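Local coordinates for amine oxidase (PDB 3PGB), which probably oxidises primary amines to aldehydes, using a bound copper ion and a topaquinone cofactor formed within its own chain, at residues A49-I54 / T758-V762; F193-A197 / T210-L214; D645-Q651 / D687-N693. Residue numbers count along the deposited sequence, not the author numbering.

Contact 1. Residues A49-I54 / T758-V762; sequences ASPCQI and TCSVV
Residues 50-52 run extended in a polyproline II-like conformation (phi -58 to -69°, psi 144 to 146°) and cross the beginning of the strand starting at Cys759, the CA 49-to-54 and CA 758-to-761 directions lying 62° apart. Thr758, still in loop, only flanks the crossing. Cys759 (phi/psi -149/172°) opens the strand; its CA lies 3.2 Å from Ser50 O, a bent CA-H...O contact (126° at H), and its side chain, rotamer p, turns toward Cys52, rotamer m. Their SG atoms are bonded at 2.0 Å with chi3 of 88°, a right-handed disulfide. Ser760 follows at the single beta bridge, its CA 4.4 Å from that of Pro51. Ser760 N donates to Ser50 O (3.1 Å), and Ser760 O accepts from Cys52 N (2.6 Å, 170°), so the bridge uses the neighbours of Pro51, which has no NH. Pro51 CA also approaches Ser760 O, at 3.2 Å. Val761, rotamer m, presses CG1 against Cys52 SG (3.4 Å) and reaches Ile54 CD1 at 4.5 Å. Cys759 to Val762 also pair antiparallel with a strand of the second subunit, continuing the sheet over the dimer interface. Chemically, one covalent bond and two firm hydrogen bonds fasten the start of the ordered chain to a strand 700 residues later, consistent with passage through the oxidising secretory pathway, as expected for a protein carrying a signal sequence.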
ATOM      1  N   ALA A  49       0.494  32.766  25.718  1.00 33.11           N
ATOM      2  CA  ALA A  49       1.103  31.570  25.054  1.00 33.05           C
ATOM      3  C   ALA A  49       1.126  30.362  26.005  1.00 32.82           C
ATOM      4  O   ALA A  49       2.187  29.811  26.301  1.00 32.74           O
ATOM      5  CB  ALA A  49       2.524  31.907  24.558  1.00 33.03           C
ATOM      6  N   SER A  50      -0.051  29.951  26.471  1.00 32.56           N
ATOM      7  CA  SER A  50      -0.158  28.884  27.467  1.00 32.50           C
ATOM      8  C   SER A  50       0.226  27.513  26.892  1.00 32.15           C
ATOM      9  O   SER A  50      -0.022  27.248  25.718  1.00 32.26           O
ATOM     10  CB  SER A  50      -1.581  28.821  28.027  1.00 32.66           C
ATOM     11  OG  SER A  50      -1.884  29.973  28.797  1.00 33.46           O
ATOM     12  N   PRO A  51       0.839  26.639  27.715  1.00 31.76           N
ATOM     13  CA  PRO A  51       1.186  25.296  27.255  1.00 31.56           C
ATOM     14  C   PRO A  51      -0.000  24.469  26.765  1.00 31.34           C
ATOM     15  O   PRO A  51      -1.100  24.582  27.309  1.00 31.24           O
ATOM     16  CB  PRO A  51       1.796  24.644  28.500  1.00 31.62           C
ATOM     17  CG  PRO A  51       2.348  25.771  29.277  1.00 31.72           C
ATOM     18  CD  PRO A  51       1.428  26.929  29.035  1.00 31.80           C
ATOM     19  N   CYS A  52       0.233  23.646  25.743  1.00 31.07           N
ATOM     20  CA  CYS A  52      -0.775  22.699  25.281  1.00 30.90           C
ATOM     21  C   CYS A  52      -1.047  21.684  26.390  1.00 30.66           C
ATOM     22  O   CYS A  52      -0.132  21.288  27.123  1.00 30.60           O
ATOM     23  CB  CYS A  52      -0.314  21.965  24.018  1.00 30.78           C
ATOM     24  SG  CYS A  52       0.189  23.007  22.637  1.00 30.95           S
ATOM     25  N   GLN A  53      -2.306  21.274  26.502  1.00 30.46           N
ATOM     26  CA  GLN A  53      -2.725  20.303  27.509  1.00 30.38           C
ATOM     27  C   GLN A  53      -2.748  18.903  26.889  1.00 29.70           C
ATOM     28  O   GLN A  53      -3.683  18.552  26.178  1.00 29.45           O
ATOM     29  CB  GLN A  53      -4.111  20.671  28.053  1.00 30.67           C
ATOM     30  CG  GLN A  53      -4.267  22.137  28.467  1.00 31.80           C
ATOM     31  CD  GLN A  53      -5.695  22.494  28.872  1.00 33.25           C
ATOM     32  OE1 GLN A  53      -6.544  21.616  29.080  1.00 34.70           O
ATOM     33  NE2 GLN A  53      -5.962  23.790  28.988  1.00 33.16           N
ATOM     34  N   ILE A  54      -1.705  18.120  27.148  1.00 29.17           N
ATOM     35  CA  ILE A  54      -1.596  16.767  26.613  1.00 28.89           C
ATOM     36  C   ILE A  54      -2.320  15.816  27.561  1.00 28.36           C
ATOM     37  O   ILE A  54      -1.705  15.121  28.372  1.00 28.69           O
ATOM     38  CB  ILE A  54      -0.120  16.342  26.420  1.00 29.03           C
ATOM     39  CG1 ILE A  54       0.552  17.212  25.345  1.00 29.64           C
ATOM     40  CG2 ILE A  54      -0.026  14.876  26.017  1.00 28.99           C
ATOM     41  CD1 ILE A  54       0.996  18.582  25.818  1.00 29.69           C
ATOM     42  N   THR A 758      -4.282  28.355  20.220  1.00 29.23           N
ATOM     43  CA  THR A 758      -2.864  28.641  20.136  1.00 29.20           C
ATOM     44  C   THR A 758      -2.270  28.175  21.458  1.00 29.13           C
ATOM     45  O   THR A 758      -2.702  28.621  22.522  1.00 29.18           O
ATOM     46  CB  THR A 758      -2.602  30.148  19.945  1.00 29.32           C
ATOM     47  OG1 THR A 758      -3.181  30.582  18.707  1.00 29.26           O
ATOM     48  CG2 THR A 758      -1.101  30.453  19.939  1.00 29.25           C
ATOM     49  N   CYS A 759      -1.313  27.254  21.397  1.00 28.95           N
ATOM     50  CA  CYS A 759      -0.669  26.734  22.606  1.00 28.87           C
ATOM     51  C   CYS A 759       0.771  26.362  22.313  1.00 28.58           C
ATOM     52  O   CYS A 759       1.186  26.370  21.162  1.00 28.56           O
ATOM     53  CB  CYS A 759      -1.437  25.526  23.169  1.00 28.93           C
ATOM     54  SG  CYS A 759      -1.483  24.051  22.109  1.00 28.97           S
ATOM     55  N   SER A 760       1.525  26.032  23.358  1.00 28.40           N
ATOM     56  CA  SER A 760       2.950  25.744  23.229  1.00 28.30           C
ATOM     57  C   SER A 760       3.312  24.384  23.807  1.00 28.12           C
ATOM     58  O   SER A 760       2.662  23.898  24.726  1.00 28.14           O
ATOM     59  CB  SER A 760       3.766  26.822  23.942  1.00 28.44           C
ATOM     60  OG  SER A 760       3.451  26.869  25.323  1.00 28.21           O
ATOM     61  N   VAL A 761       4.360  23.776  23.267  1.00 27.86           N
ATOM     62  CA  VAL A 761       4.855  22.512  23.796  1.00 27.77           C
ATOM     63  C   VAL A 761       6.357  22.592  23.966  1.00 27.62           C
ATOM     64  O   VAL A 761       7.042  23.204  23.155  1.00 27.65           O
ATOM     65  CB  VAL A 761       4.514  21.308  22.872  1.00 27.61           C
ATOM     66  CG1 VAL A 761       3.021  21.154  22.732  1.00 27.47           C
ATOM     67  CG2 VAL A 761       5.153  21.471  21.512  1.00 27.67           C
ATOM     68  N   VAL A 762       6.860  21.987  25.033  1.00 27.67           N
ATOM     69  CA  VAL A 762       8.290  21.797  25.186  1.00 27.71           C
ATOM     70  C   VAL A 762       8.612  20.396  24.695  1.00 27.77           C
ATOM     71  O   VAL A 762       8.015  19.422  25.155  1.00 27.54           O
ATOM     72  CB  VAL A 762       8.740  21.988  26.639  1.00 27.71           C
ATOM     73  CG1 VAL A 762      10.209  21.595  26.802  1.00 27.44           C
ATOM     74  CG2 VAL A 762       8.515  23.437  27.060  1.00 27.60           C
TER

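Contact 2. Residues F193-A197 / T210-L214. With NAG (2-acetamido-2-deoxy-beta-D-glucopyranose), chain G.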
ATOM      1  N   PHE A 193      26.892 -33.213  19.849  1.00 24.68           N
ATOM      2  CA  PHE A 193      28.233 -32.853  20.307  1.00 25.07           C
ATOM      3  C   PHE A 193      29.215 -34.020  20.225  1.00 25.08           C
ATOM      4  O   PHE A 193      30.403 -33.815  19.984  1.00 25.30           O
ATOM      5  CB  PHE A 193      28.208 -32.315  21.745  1.00 25.24           C
ATOM      6  CG  PHE A 193      27.552 -30.962  21.896  1.00 25.89           C
ATOM      7  CD1 PHE A 193      27.536 -30.033  20.856  1.00 26.39           C
ATOM      8  CD2 PHE A 193      26.981 -30.602  23.108  1.00 26.50           C
ATOM      9  CE1 PHE A 193      26.939 -28.791  21.023  1.00 26.49           C
ATOM     10  CE2 PHE A 193      26.392 -29.354  23.281  1.00 26.75           C
ATOM     11  CZ  PHE A 193      26.370 -28.451  22.238  1.00 26.48           C
ATOM     12  N   LYS A 194      28.729 -35.237  20.432  1.00 25.14           N
ATOM     13  CA  LYS A 194      29.587 -36.408  20.302  1.00 25.37           C
ATOM     14  C   LYS A 194      29.988 -36.614  18.840  1.00 25.13           C
ATOM     15  O   LYS A 194      31.158 -36.852  18.544  1.00 24.97           O
ATOM     16  CB  LYS A 194      28.914 -37.651  20.906  1.00 25.62           C
ATOM     17  CG  LYS A 194      28.773 -37.539  22.427  1.00 26.66           C
ATOM     18  CD  LYS A 194      28.469 -38.864  23.129  1.00 28.12           C
ATOM     19  CE  LYS A 194      28.697 -38.729  24.645  1.00 28.51           C
ATOM     20  NZ  LYS A 194      28.128 -39.868  25.424  1.00 29.62           N
ATOM     21  N   ILE A 195      29.019 -36.487  17.934  1.00 24.88           N
ATOM     22  CA  ILE A 195      29.286 -36.562  16.498  1.00 24.71           C
ATOM     23  C   ILE A 195      30.202 -35.419  16.056  1.00 24.60           C
ATOM     24  O   ILE A 195      31.103 -35.620  15.238  1.00 24.59           O
ATOM     25  CB  ILE A 195      27.978 -36.519  15.663  1.00 24.67           C
ATOM     26  CG1 ILE A 195      27.152 -37.788  15.888  1.00 24.44           C
ATOM     27  CG2 ILE A 195      28.292 -36.371  14.178  1.00 24.18           C
ATOM     28  CD1 ILE A 195      25.713 -37.661  15.437  1.00 24.67           C
ATOM     29  N   SER A 196      29.974 -34.228  16.600  1.00 24.41           N
ATOM     30  CA  SER A 196      30.802 -33.077  16.268  1.00 24.38           C
ATOM     31  C   SER A 196      32.244 -33.264  16.737  1.00 24.22           C
ATOM     32  O   SER A 196      33.171 -32.853  16.049  1.00 24.24           O
ATOM     33  CB  SER A 196      30.220 -31.797  16.865  1.00 24.32           C
ATOM     34  OG  SER A 196      31.081 -30.705  16.599  1.00 24.60           O
ATOM     35  N   ALA A 197      32.426 -33.874  17.905  1.00 24.27           N
ATOM     36  CA  ALA A 197      33.771 -34.209  18.401  1.00 24.31           C
ATOM     37  C   ALA A 197      34.462 -35.223  17.487  1.00 24.23           C
ATOM     38  O   ALA A 197      35.686 -35.265  17.416  1.00 24.34           O
ATOM     39  CB  ALA A 197      33.707 -34.740  19.837  1.00 23.97           C
ATOM     40  N   THR A 210      35.009 -25.063  17.021  1.00 28.08           N
ATOM     41  CA  THR A 210      34.495 -26.331  17.527  1.00 28.17           C
ATOM     42  C   THR A 210      33.140 -26.127  18.193  1.00 28.34           C
ATOM     43  O   THR A 210      32.871 -25.068  18.763  1.00 28.02           O
ATOM     44  CB  THR A 210      35.442 -26.973  18.577  1.00 28.17           C
ATOM     45  OG1 THR A 210      35.751 -26.019  19.600  1.00 28.35           O
ATOM     46  CG2 THR A 210      36.733 -27.465  17.941  1.00 27.92           C
ATOM     47  N   ALA A 211      32.293 -27.151  18.101  1.00 28.81           N
ATOM     48  CA  ALA A 211      31.078 -27.260  18.910  1.00 29.03           C
ATOM     49  C   ALA A 211      31.150 -28.567  19.700  1.00 29.31           C
ATOM     50  O   ALA A 211      30.957 -29.649  19.143  1.00 29.14           O
ATOM     51  CB  ALA A 211      29.836 -27.234  18.028  1.00 28.99           C
ATOM     52  N   LEU A 212      31.457 -28.458  20.991  1.00 29.85           N
ATOM     53  CA  LEU A 212      31.563 -29.627  21.873  1.00 30.25           C
ATOM     54  C   LEU A 212      30.684 -29.563  23.136  1.00 30.69           C
ATOM     55  O   LEU A 212      30.511 -30.573  23.817  1.00 30.94           O
ATOM     56  CB  LEU A 212      33.024 -29.825  22.273  1.00 30.12           C
ATOM     57  CG  LEU A 212      34.022 -29.818  21.114  1.00 29.99           C
ATOM     58  CD1 LEU A 212      35.451 -29.864  21.641  1.00 29.91           C
ATOM     59  CD2 LEU A 212      33.746 -30.973  20.158  1.00 29.33           C
ATOM     60  N   GLY A 213      30.123 -28.394  23.435  1.00 31.34           N
ATOM     61  CA  GLY A 213      29.338 -28.183  24.658  1.00 31.79           C
ATOM     62  C   GLY A 213      30.145 -27.575  25.794  1.00 32.10           C
ATOM     63  O   GLY A 213      29.800 -27.741  26.960  1.00 32.16           O
ATOM     64  N   LEU A 214      31.215 -26.862  25.448  1.00 32.71           N
ATOM     65  CA  LEU A 214      32.116 -26.238  26.419  1.00 33.10           C
ATOM     66  C   LEU A 214      32.031 -24.711  26.338  1.00 33.33           C
ATOM     67  O   LEU A 214      31.393 -24.160  25.437  1.00 33.27           O
ATOM     68  CB  LEU A 214      33.555 -26.692  26.147  1.00 33.15           C
ATOM     69  CG  LEU A 214      34.008 -28.099  26.580  1.00 33.60           C
ATOM     70  CD1 LEU A 214      32.852 -29.054  26.872  1.00 33.60           C
ATOM     71  CD2 LEU A 214      34.928 -28.702  25.509  1.00 33.14           C
TER
HETATM   72  C1  NAG G2361      38.121 -26.411  23.305  1.00 42.57           C
HETATM   73  C2  NAG G2361      38.925 -26.253  22.017  1.00 43.95           C
HETATM   74  C3  NAG G2361      39.207 -27.623  21.397  1.00 44.54           C
HETATM   75  C4  NAG G2361      39.806 -28.594  22.422  1.00 44.82           C
HETATM   76  C5  NAG G2361      39.028 -28.554  23.747  1.00 44.99           C
HETATM   77  C6  NAG G2361      39.683 -29.415  24.836  1.00 45.74           C
HETATM   78  C7  NAG G2361      38.775 -24.430  20.346  1.00 45.08           C
HETATM   79  C8  NAG G2361      37.865 -23.658  19.433  1.00 44.69           C
HETATM   80  N2  NAG G2361      38.206 -25.401  21.079  1.00 44.70           N
HETATM   81  O3  NAG G2361      40.077 -27.476  20.291  1.00 44.91           O
HETATM   82  O4  NAG G2361      39.815 -29.910  21.896  1.00 44.54           O
HETATM   83  O5  NAG G2361      38.862 -27.216  24.208  1.00 43.65           O
HETATM   84  O6  NAG G2361      41.002 -28.985  25.124  1.00 46.61           O
HETATM   85  O7  NAG G2361      39.972 -24.143  20.373  1.00 45.30           O
HETATM   86  O   HOH W   1      33.408 -29.356  16.410  1.00 26.06           O
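A loop just before the glycosylated Asn216 packs here on the last turns of helix 186-198: the chain leaves this helix, forms helix 200-207 and returns as the loop 210-214. Ser196 OG donates to Ala211 O (2.8 Å), and water 1 joins the same OG (2.7 Å) to Ala211 N (3.0 Å), so both backbone polar groups of Ala211 are engaged by one side chain. Ser196 and Ala211 also touch Ile221 and Phe240, which places the contact on the five-stranded antiparallel sheet that begins with strand 219-223, probably one of the small alpha/beta domains preceding the catalytic domain in copper amine oxidases. Gly213 CA lies over a face of the Phe193 ring, 3.8 Å from its centroid and 26° off the normal, a CH-pi contact; an ideal CB there would be 2.9 Å from Phe193 CD2, and phi of 96° likewise suits glycine. Leu212 CD2 meets Ala197 CB at 3.8 Å. Asp217 accepts the backbone NH groups of Leu212, Gly213 and Leu214, while Thr210 OG1 accepts a hydrogen bond from N2 of the neighbouring Asn216-linked NAG (2.9 Å).

Contact 3. Residues D645-Q651 / D687-N693. With CA (calcium ion), chain F.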
ATOM      1  N   ASP A 645      -5.586 -16.933  -0.860  1.00 15.74           N
ATOM      2  CA  ASP A 645      -5.589 -15.577  -0.299  1.00 15.79           C
ATOM      3  C   ASP A 645      -6.792 -15.351   0.605  1.00 15.64           C
ATOM      4  O   ASP A 645      -6.681 -14.729   1.651  1.00 15.82           O
ATOM      5  CB  ASP A 645      -5.633 -14.514  -1.404  1.00 15.95           C
ATOM      6  CG  ASP A 645      -4.514 -14.655  -2.417  1.00 16.30           C
ATOM      7  OD1 ASP A 645      -4.745 -14.294  -3.594  1.00 17.43           O
ATOM      8  OD2 ASP A 645      -3.419 -15.120  -2.046  1.00 14.86           O
ATOM      9  N   VAL A 646      -7.952 -15.826   0.168  1.00 15.66           N
ATOM     10  CA  VAL A 646      -9.216 -15.565   0.853  1.00 15.37           C
ATOM     11  C   VAL A 646      -9.998 -16.862   0.914  1.00 15.12           C
ATOM     12  O   VAL A 646     -10.159 -17.541  -0.089  1.00 14.92           O
ATOM     13  CB  VAL A 646     -10.035 -14.468   0.127  1.00 15.42           C
ATOM     14  CG1 VAL A 646     -11.468 -14.407   0.643  1.00 14.99           C
ATOM     15  CG2 VAL A 646      -9.350 -13.113   0.276  1.00 15.22           C
ATOM     16  N   GLN A 647     -10.458 -17.203   2.109  1.00 15.11           N
ATOM     17  CA  GLN A 647     -11.107 -18.474   2.360  1.00 15.25           C
ATOM     18  C   GLN A 647     -12.281 -18.236   3.306  1.00 15.51           C
ATOM     19  O   GLN A 647     -12.127 -17.615   4.355  1.00 15.64           O
ATOM     20  CB  GLN A 647     -10.091 -19.473   2.942  1.00 15.05           C
ATOM     21  CG  GLN A 647      -8.956 -19.805   1.965  1.00 14.44           C
ATOM     22  CD  GLN A 647      -7.872 -20.678   2.558  1.00 14.44           C
ATOM     23  OE1 GLN A 647      -7.887 -21.894   2.389  1.00 14.38           O
ATOM     24  NE2 GLN A 647      -6.912 -20.063   3.246  1.00 13.61           N
ATOM     25  N   VAL A 648     -13.459 -18.701   2.915  1.00 15.79           N
ATOM     26  CA  VAL A 648     -14.662 -18.453   3.687  1.00 16.11           C
ATOM     27  C   VAL A 648     -15.279 -19.773   4.134  1.00 16.43           C
ATOM     28  O   VAL A 648     -15.453 -20.689   3.329  1.00 16.46           O
ATOM     29  CB  VAL A 648     -15.687 -17.633   2.883  1.00 16.02           C
ATOM     30  CG1 VAL A 648     -16.829 -17.215   3.772  1.00 15.33           C
ATOM     31  CG2 VAL A 648     -15.014 -16.406   2.268  1.00 16.00           C
ATOM     32  N   THR A 649     -15.576 -19.861   5.427  1.00 16.67           N
ATOM     33  CA  THR A 649     -16.213 -21.034   6.016  1.00 16.97           C
ATOM     34  C   THR A 649     -17.355 -20.589   6.902  1.00 17.47           C
ATOM     35  O   THR A 649     -17.403 -19.437   7.349  1.00 17.08           O
ATOM     36  CB  THR A 649     -15.249 -21.839   6.905  1.00 16.88           C
ATOM     37  OG1 THR A 649     -14.871 -21.047   8.039  1.00 16.85           O
ATOM     38  CG2 THR A 649     -14.008 -22.260   6.132  1.00 16.62           C
ATOM     39  N   ARG A 650     -18.265 -21.516   7.172  1.00 18.10           N
ATOM     40  CA  ARG A 650     -19.367 -21.237   8.075  1.00 18.75           C
ATOM     41  C   ARG A 650     -18.846 -21.261   9.499  1.00 18.63           C
ATOM     42  O   ARG A 650     -18.022 -22.114   9.848  1.00 18.64           O
ATOM     43  CB  ARG A 650     -20.493 -22.249   7.910  1.00 18.93           C
ATOM     44  CG  ARG A 650     -21.680 -21.912   8.766  1.00 21.13           C
ATOM     45  CD  ARG A 650     -22.883 -22.715   8.401  1.00 24.17           C
ATOM     46  NE  ARG A 650     -24.060 -22.230   9.103  1.00 26.54           N
ATOM     47  CZ  ARG A 650     -25.252 -22.821   9.069  1.00 29.01           C
ATOM     48  NH1 ARG A 650     -25.435 -23.937   8.356  1.00 29.39           N
ATOM     49  NH2 ARG A 650     -26.271 -22.288   9.746  1.00 29.56           N
ATOM     50  N   GLN A 651     -19.327 -20.324  10.313  1.00 18.59           N
ATOM     51  CA  GLN A 651     -18.873 -20.200  11.693  1.00 18.69           C
ATOM     52  C   GLN A 651     -19.336 -21.396  12.528  1.00 18.55           C
ATOM     53  O   GLN A 651     -20.476 -21.850  12.417  1.00 18.61           O
ATOM     54  CB  GLN A 651     -19.386 -18.893  12.319  1.00 18.90           C
ATOM     55  CG  GLN A 651     -18.659 -18.455  13.606  1.00 19.09           C
ATOM     56  CD  GLN A 651     -19.115 -19.193  14.866  1.00 19.50           C
ATOM     57  OE1 GLN A 651     -20.228 -19.720  14.933  1.00 19.07           O
ATOM     58  NE2 GLN A 651     -18.245 -19.227  15.871  1.00 19.10           N
ATOM     59  N   ASP A 687     -23.992 -17.529   9.141  1.00 17.73           N
ATOM     60  CA  ASP A 687     -22.856 -16.931   9.838  1.00 17.22           C
ATOM     61  C   ASP A 687     -21.565 -17.430   9.203  1.00 16.77           C
ATOM     62  O   ASP A 687     -21.229 -18.605   9.298  1.00 17.04           O
ATOM     63  CB  ASP A 687     -22.902 -17.272  11.336  1.00 17.23           C
ATOM     64  CG  ASP A 687     -21.865 -16.503  12.161  1.00 17.23           C
ATOM     65  OD1 ASP A 687     -20.899 -15.954  11.577  1.00 16.52           O
ATOM     66  OD2 ASP A 687     -22.022 -16.443  13.402  1.00 16.17           O
ATOM     67  N   LEU A 688     -20.836 -16.528   8.560  1.00 16.31           N
ATOM     68  CA  LEU A 688     -19.591 -16.901   7.888  1.00 15.78           C
ATOM     69  C   LEU A 688     -18.382 -16.280   8.577  1.00 15.28           C
ATOM     70  O   LEU A 688     -18.506 -15.301   9.321  1.00 15.18           O
ATOM     71  CB  LEU A 688     -19.637 -16.526   6.396  1.00 15.81           C
ATOM     72  CG  LEU A 688     -20.122 -15.131   5.998  1.00 16.41           C
ATOM     73  CD1 LEU A 688     -19.085 -14.073   6.359  1.00 16.23           C
ATOM     74  CD2 LEU A 688     -20.460 -15.078   4.502  1.00 16.84           C
ATOM     75  N   VAL A 689     -17.222 -16.884   8.343  1.00 14.77           N
ATOM     76  CA  VAL A 689     -15.948 -16.351   8.798  1.00 14.18           C
ATOM     77  C   VAL A 689     -15.057 -16.206   7.577  1.00 14.00           C
ATOM     78  O   VAL A 689     -14.909 -17.149   6.797  1.00 13.97           O
ATOM     79  CB  VAL A 689     -15.268 -17.298   9.799  1.00 14.09           C
ATOM     80  CG1 VAL A 689     -13.935 -16.722  10.260  1.00 14.31           C
ATOM     81  CG2 VAL A 689     -16.167 -17.554  10.971  1.00 13.95           C
ATOM     82  N   VAL A 690     -14.480 -15.024   7.397  1.00 13.77           N
ATOM     83  CA  VAL A 690     -13.525 -14.798   6.327  1.00 13.37           C
ATOM     84  C   VAL A 690     -12.121 -14.955   6.901  1.00 13.24           C
ATOM     85  O   VAL A 690     -11.748 -14.256   7.835  1.00 12.91           O
ATOM     86  CB  VAL A 690     -13.703 -13.413   5.708  1.00 13.46           C
ATOM     87  CG1 VAL A 690     -12.733 -13.219   4.543  1.00 13.36           C
ATOM     88  CG2 VAL A 690     -15.140 -13.232   5.251  1.00 13.20           C
ATOM     89  N   TRP A 691     -11.370 -15.904   6.348  1.00 13.38           N
ATOM     90  CA  TRP A 691      -9.988 -16.159   6.739  1.00 13.32           C
ATOM     91  C   TRP A 691      -9.062 -15.530   5.693  1.00 13.22           C
ATOM     92  O   TRP A 691      -9.089 -15.919   4.530  1.00 12.89           O
ATOM     93  CB  TRP A 691      -9.731 -17.670   6.830  1.00 13.35           C
ATOM     94  CG  TRP A 691     -10.712 -18.413   7.683  1.00 13.57           C
ATOM     95  CD1 TRP A 691     -11.905 -18.942   7.288  1.00 14.50           C
ATOM     96  CD2 TRP A 691     -10.585 -18.718   9.075  1.00 13.57           C
ATOM     97  NE1 TRP A 691     -12.531 -19.554   8.348  1.00 13.98           N
ATOM     98  CE2 TRP A 691     -11.740 -19.430   9.457  1.00 13.55           C
ATOM     99  CE3 TRP A 691      -9.607 -18.459  10.037  1.00 13.43           C
ATOM    100  CZ2 TRP A 691     -11.944 -19.885  10.760  1.00 13.67           C
ATOM    101  CZ3 TRP A 691      -9.811 -18.913  11.331  1.00 13.67           C
ATOM    102  CH2 TRP A 691     -10.968 -19.620  11.679  1.00 13.20           C
ATOM    103  N   LEU A 692      -8.250 -14.562   6.111  1.00 13.39           N
ATOM    104  CA  LEU A 692      -7.419 -13.780   5.187  1.00 13.54           C
ATOM    105  C   LEU A 692      -5.942 -14.024   5.414  1.00 13.68           C
ATOM    106  O   LEU A 692      -5.488 -14.047   6.561  1.00 13.82           O
ATOM    107  CB  LEU A 692      -7.674 -12.285   5.377  1.00 13.44           C
ATOM    108  CG  LEU A 692      -9.092 -11.797   5.135  1.00 13.28           C
ATOM    109  CD1 LEU A 692      -9.199 -10.356   5.588  1.00 13.06           C
ATOM    110  CD2 LEU A 692      -9.477 -11.959   3.663  1.00 13.02           C
ATOM    111  N   ASN A 693      -5.194 -14.187   4.323  1.00 13.78           N
ATOM    112  CA  ASN A 693      -3.739 -14.242   4.395  1.00 14.00           C
ATOM    113  C   ASN A 693      -3.099 -12.912   4.016  1.00 14.38           C
ATOM    114  O   ASN A 693      -3.375 -12.357   2.949  1.00 14.50           O
ATOM    115  CB  ASN A 693      -3.182 -15.348   3.494  1.00 13.93           C
ATOM    116  CG  ASN A 693      -3.292 -16.729   4.116  1.00 13.67           C
ATOM    117  OD1 ASN A 693      -3.180 -16.887   5.333  1.00 13.98           O
ATOM    118  ND2 ASN A 693      -3.500 -17.737   3.281  1.00 12.26           N
TER
HETATM  119 CA    CA F 903     -19.807 -14.002  10.875  1.00 15.97          CA
HETATM  120  O   HOH W   2      -5.698 -11.888   1.643  1.00  9.67           O
HETATM  121  O   HOH W   3      -7.024 -17.299   3.602  1.00 18.33           O
HETATM  122  O   HOH W   4     -21.362 -13.506   8.951  1.00  6.14           O
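Strands 646-650 and 687-693 run antiparallel, their axes approaching to 4.6 Å at 153°. Two hydrogen-bonded pairs, Gln647-Trp691 and Thr649-Val689, fix the register, extended by Asn693 N to Asp645 O (3.1 Å) and Gln651 N to Asp687 O (2.8 Å). On the face carrying Val646, Val648, Val690 and Leu692 the branches interlock: Leu692 CD2 fits against Val646 CG2 (3.6 Å), Val690 lies in the hollow between the two valines opposite (CG1 to Val646 CG1 4.3 Å, CG2 to Val648 CG2 4.4 Å), and Val648 CG1 meets Leu688 CB (3.9 Å). Ile551 and Val601 pack on Val690 and Leu688, Leu599 on Val646. On the face of Gln647, Thr649, Val689 and Trp691 the indole reaches diagonally across, Trp691 NE1 donating to Thr649 OG1 (2.8 Å); past the strand end, Gln651 CG packs against Val689 CG2 (3.7 Å). Asp687 OD1 (2.3 Å), Leu688 O (2.4 Å) and water 4 (2.5 Å) hold the calcium ion with Asp541, Phe542 and Asp543; Asp687 OD2 salt-bridges Lys114. Asp645 and Val646 both face Leu589 in a classic beta bulge. Such a ladder, with calcium bound between strand 686-698 and its neighbour 532-542, belongs to the beta-sandwich catalytic domain of copper amine oxidases.

Overall arrangement
Contact 1 spans nearly the whole ordered chain, so contacts 2 and 3, which follow one another in sequence, both fall between its two segments. All three are well separated: contact 1 is centred 64 Å from contact 2 and 48 Å from contact 3, while contacts 2 and 3 are 49 Å apart on opposite sides of the chain's centre. Contact 2 packs on the separate sheet 219-284. Contact 3 belongs to the large mixed sheet, whose strand 686-698 also carries the copper ligand His698. Contact 1, 39 Å from the chain's centre, borders the second subunit. The set thus samples a peripheral domain, the catalytic core, and the covalently joined N-terminal stretch and late strand beside the dimer interface.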